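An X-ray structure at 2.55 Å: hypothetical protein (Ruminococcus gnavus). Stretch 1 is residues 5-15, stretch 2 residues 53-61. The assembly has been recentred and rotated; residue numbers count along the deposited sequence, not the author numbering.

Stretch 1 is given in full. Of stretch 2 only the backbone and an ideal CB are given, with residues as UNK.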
# COMPACT_ATOMS: atom_id res chain seq x y z
N GLU A 5 5.86 26.55 8.81
CA GLU A 5 5.73 25.15 9.29
C GLU A 5 5.92 24.20 8.10
O GLU A 5 5.40 24.42 6.99
CB GLU A 5 4.35 24.89 9.87
CG GLU A 5 4.32 24.14 11.20
CD GLU A 5 2.96 23.49 11.43
OE1 GLU A 5 2.68 22.50 10.72
OE2 GLU A 5 2.17 23.96 12.29
N ILE A 6 6.62 23.11 8.37
CA ILE A 6 6.96 22.11 7.35
C ILE A 6 5.74 21.44 6.72
O ILE A 6 5.73 21.16 5.52
CB ILE A 6 7.99 21.10 7.92
CG1 ILE A 6 9.33 21.83 8.11
CG2 ILE A 6 8.17 19.90 7.01
CD1 ILE A 6 10.40 21.03 8.81
N SER A 7 4.71 21.22 7.51
CA SER A 7 3.48 20.59 7.02
C SER A 7 2.78 21.45 5.98
O SER A 7 2.34 20.94 4.94
CB SER A 7 2.52 20.28 8.16
OG SER A 7 3.15 19.44 9.11
N ILE A 8 2.70 22.75 6.25
CA ILE A 8 2.04 23.71 5.36
C ILE A 8 2.82 23.81 4.04
O ILE A 8 2.20 23.93 2.98
CB ILE A 8 1.83 25.11 6.02
CG1 ILE A 8 0.73 25.07 7.11
CG2 ILE A 8 1.46 26.18 4.99
CD1 ILE A 8 1.03 24.27 8.37
N LYS A 9 4.16 23.75 4.11
CA LYS A 9 4.98 23.80 2.89
C LYS A 9 4.68 22.59 1.99
O LYS A 9 4.48 22.76 0.78
CB LYS A 9 6.48 23.87 3.22
CG LYS A 9 6.97 25.16 3.89
CD LYS A 9 8.50 25.16 4.02
CE LYS A 9 9.03 26.39 4.74
NZ LYS A 9 10.52 26.40 4.83
N ILE A 10 4.60 21.40 2.59
CA ILE A 10 4.32 20.15 1.86
C ILE A 10 2.90 20.16 1.30
O ILE A 10 2.70 19.82 0.13
CB ILE A 10 4.54 18.89 2.74
CG1 ILE A 10 6.02 18.77 3.13
CG2 ILE A 10 4.13 17.62 1.99
CD1 ILE A 10 6.32 17.77 4.21
N GLU A 11 1.93 20.53 2.14
CA GLU A 11 0.52 20.64 1.72
C GLU A 11 0.37 21.63 0.53
O GLU A 11 -0.33 21.32 -0.45
CB GLU A 11 -0.39 21.06 2.89
CG GLU A 11 -0.63 19.98 3.95
CD GLU A 11 -1.33 20.47 5.23
OE1 GLU A 11 -1.71 21.66 5.33
OE2 GLU A 11 -1.51 19.65 6.16
N THR A 12 1.04 22.78 0.62
CA THR A 12 0.99 23.79 -0.45
C THR A 12 1.59 23.28 -1.75
O THR A 12 1.01 23.50 -2.82
CB THR A 12 1.70 25.10 -0.03
OG1 THR A 12 1.07 25.59 1.15
CG2 THR A 12 1.61 26.17 -1.13
N TYR A 13 2.71 22.57 -1.66
CA TYR A 13 3.34 21.99 -2.84
C TYR A 13 2.42 20.97 -3.55
O TYR A 13 2.19 21.09 -4.75
CB TYR A 13 4.71 21.35 -2.51
CG TYR A 13 5.11 20.32 -3.55
CD1 TYR A 13 5.58 20.71 -4.80
CD2 TYR A 13 4.92 18.96 -3.31
CE1 TYR A 13 5.90 19.76 -5.77
CE2 TYR A 13 5.23 18.01 -4.27
CZ TYR A 13 5.71 18.41 -5.50
OH TYR A 13 6.04 17.45 -6.43
N LEU A 14 1.92 19.99 -2.79
CA LEU A 14 1.05 18.93 -3.32
C LEU A 14 -0.20 19.48 -4.02
O LEU A 14 -0.55 19.02 -5.12
CB LEU A 14 0.68 17.92 -2.23
CG LEU A 14 1.81 16.99 -1.75
CD1 LEU A 14 1.44 16.17 -0.54
CD2 LEU A 14 2.22 16.04 -2.87
N GLN A 15 -0.83 20.48 -3.39
CA GLN A 15 -2.01 21.13 -3.97
C GLN A 15 -1.66 21.85 -5.28
O GLN A 15 -2.37 21.68 -6.27
CB GLN A 15 -2.68 22.08 -2.97
CG GLN A 15 -3.87 22.85 -3.56
CD GLN A 15 -4.76 23.47 -2.51
OE1 GLN A 15 -4.34 23.72 -1.38
NE2 GLN A 15 -6.00 23.75 -2.88
N UNK A 53 -3.27 6.62 3.55
CA UNK A 53 -2.11 7.51 3.49
C UNK A 53 -0.96 7.03 2.61
O UNK A 53 -0.90 5.86 2.26
CB UNK A 53 -1.58 7.73 4.91
N UNK A 54 -0.10 7.97 2.23
CA UNK A 54 1.10 7.68 1.44
C UNK A 54 2.28 8.50 1.93
O UNK A 54 2.09 9.60 2.45
CB UNK A 54 0.85 7.96 -0.04
N UNK A 55 3.49 7.95 1.78
CA UNK A 55 4.71 8.60 2.25
C UNK A 55 5.38 9.38 1.13
O UNK A 55 5.33 8.98 -0.03
CB UNK A 55 5.68 7.57 2.82
N UNK A 56 5.96 10.52 1.49
CA UNK A 56 6.70 11.41 0.61
C UNK A 56 8.00 11.78 1.31
O UNK A 56 8.08 11.81 2.54
CB UNK A 56 5.88 12.65 0.25
N UNK A 57 9.02 12.08 0.52
CA UNK A 57 10.36 12.36 0.99
C UNK A 57 10.70 13.81 0.58
O UNK A 57 10.61 14.14 -0.59
CB UNK A 57 11.37 11.36 0.42
N UNK A 58 11.04 14.68 1.55
CA UNK A 58 11.34 16.11 1.31
C UNK A 58 12.62 16.58 2.04
O UNK A 58 13.12 15.91 2.93
CB UNK A 58 10.15 16.97 1.76
N UNK A 59 13.15 17.73 1.61
CA UNK A 59 14.30 18.40 2.24
C UNK A 59 13.88 19.86 2.45
O UNK A 59 13.34 20.47 1.52
CB UNK A 59 15.57 18.29 1.39
N UNK A 60 14.11 20.38 3.65
CA UNK A 60 13.74 21.75 4.02
C UNK A 60 15.02 22.54 4.27
O UNK A 60 15.69 22.27 5.27
CB UNK A 60 12.83 21.77 5.25
N UNK A 61 15.37 23.51 3.38
CA UNK A 61 16.63 24.26 3.56
C UNK A 61 16.75 25.07 4.86
O UNK A 61 15.73 25.45 5.44
CB UNK A 61 16.80 25.22 2.38

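Stretch 1 is a helix from I6 onward. I10, Y13 and L14 meet an extended strand crossing at 116°, with axes 10.7 Å apart at closest approach, and I6 and K9 meet the loop residue that follows it. At this ordinary spacing side chains fill the space between, so positions sort by direction and reach.

Position 53 lies beyond reach, and its phi of -73° admits many residues; it is P53.

Position 54 sends its CA-to-CB bond sideways, and nothing of stretch 1 lies within 5.5 Å of the ideal CB. A small residue would stop short of the helix, whereas a long apolar or aromatic one could extend to L14. The residue is F54; with chi1 near 64° (p), its ring tip comes nearer, and F54 CZ lies 4.4 Å from L14 CD1, a loose apolar contact.

Position 55 is out of reach; it is E55.

Position 56 has its ideal CB directed toward the helix, yet too far for contact. Its phi/psi of -133/153 is ordinary strand geometry that does not require glycine, and stretch 1 sets no limit. It is G56: a CB here would clash with the ring carried by position 58, which uses the space left free.

Position 57 points away and could be many things; it is S57.

Position 58 points toward the helix, its ideal CB 4.6 Å from I10 CD1, with the apolar parts of I10, Y13 and L14 ahead. A large flat or branched apolar side chain would suit, and an aromatic ring could span all three. Y58 does so, with chi1 m. I10 CG1 sits 3.9 Å from the centroid of the Y58 ring, only 8° off its normal, making a CH-pi contact over one face, while I10 CG2 packs 3.5 Å from Y58 CZ. Y13 CD2 meets the ring edge, 3.9 Å from Y58 CE2, and L14 CD2 lies 3.6 Å from Y58 OH.

Position 59 is out of reach, an alternation expected of a strand; it is F59.

Position 60 again points toward the helix, its ideal CB 4.4 Å from I6 CD1 and 5.2 Å from K9 NZ. The ammonium of K9 calls for an acceptor on a short side chain, aspartate or asparagine; the methyl of I6 merely tolerates a neighbour. It is N60, chi1 t: K9 NZ donates a hydrogen bond to N60 OD1 at 2.9 Å from a lysine extended beyond CB (chi2 to chi4 all t), and N60 ND2 lies 3.9 Å from I6 CD1.

Position 61 points sideways, loosely constrained; it is P61.

Stretch 2 (53-61) PFEGSYFNP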
# COMPACT_ATOMS: atom_id res chain seq x y z
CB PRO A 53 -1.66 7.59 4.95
CG PRO A 53 -2.12 6.33 5.56
CD PRO A 53 -3.35 5.90 4.83
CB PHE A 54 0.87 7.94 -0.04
CG PHE A 54 0.58 9.37 -0.39
CD1 PHE A 54 -0.71 9.88 -0.25
CD2 PHE A 54 1.58 10.19 -0.93
CE1 PHE A 54 -0.98 11.20 -0.59
CE2 PHE A 54 1.31 11.50 -1.29
CZ PHE A 54 0.03 12.01 -1.12
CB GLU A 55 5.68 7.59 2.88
CG GLU A 55 6.72 8.22 3.79
CD GLU A 55 7.59 7.19 4.49
OE1 GLU A 55 8.34 6.49 3.77
OE2 GLU A 55 7.54 7.10 5.76
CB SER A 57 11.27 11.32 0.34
OG SER A 57 12.51 11.25 0.98
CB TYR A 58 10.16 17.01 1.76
CG TYR A 58 8.83 16.70 1.08
CD1 TYR A 58 8.00 15.69 1.57
CD2 TYR A 58 8.42 17.39 -0.07
CE1 TYR A 58 6.79 15.37 0.93
CE2 TYR A 58 7.21 17.08 -0.72
CZ TYR A 58 6.39 16.08 -0.22
OH TYR A 58 5.21 15.75 -0.84
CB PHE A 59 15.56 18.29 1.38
CG PHE A 59 16.73 19.10 1.88
CD1 PHE A 59 17.56 18.61 2.89
CD2 PHE A 59 17.03 20.35 1.31
CE1 PHE A 59 18.65 19.37 3.34
CE2 PHE A 59 18.13 21.11 1.75
CZ PHE A 59 18.93 20.61 2.77
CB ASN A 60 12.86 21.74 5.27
CG ASN A 60 12.37 23.11 5.66
OD1 ASN A 60 11.72 23.79 4.87
ND2 ASN A 60 12.67 23.52 6.87
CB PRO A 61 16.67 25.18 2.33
CG PRO A 61 15.80 24.51 1.33
CD PRO A 61 14.69 23.90 2.12
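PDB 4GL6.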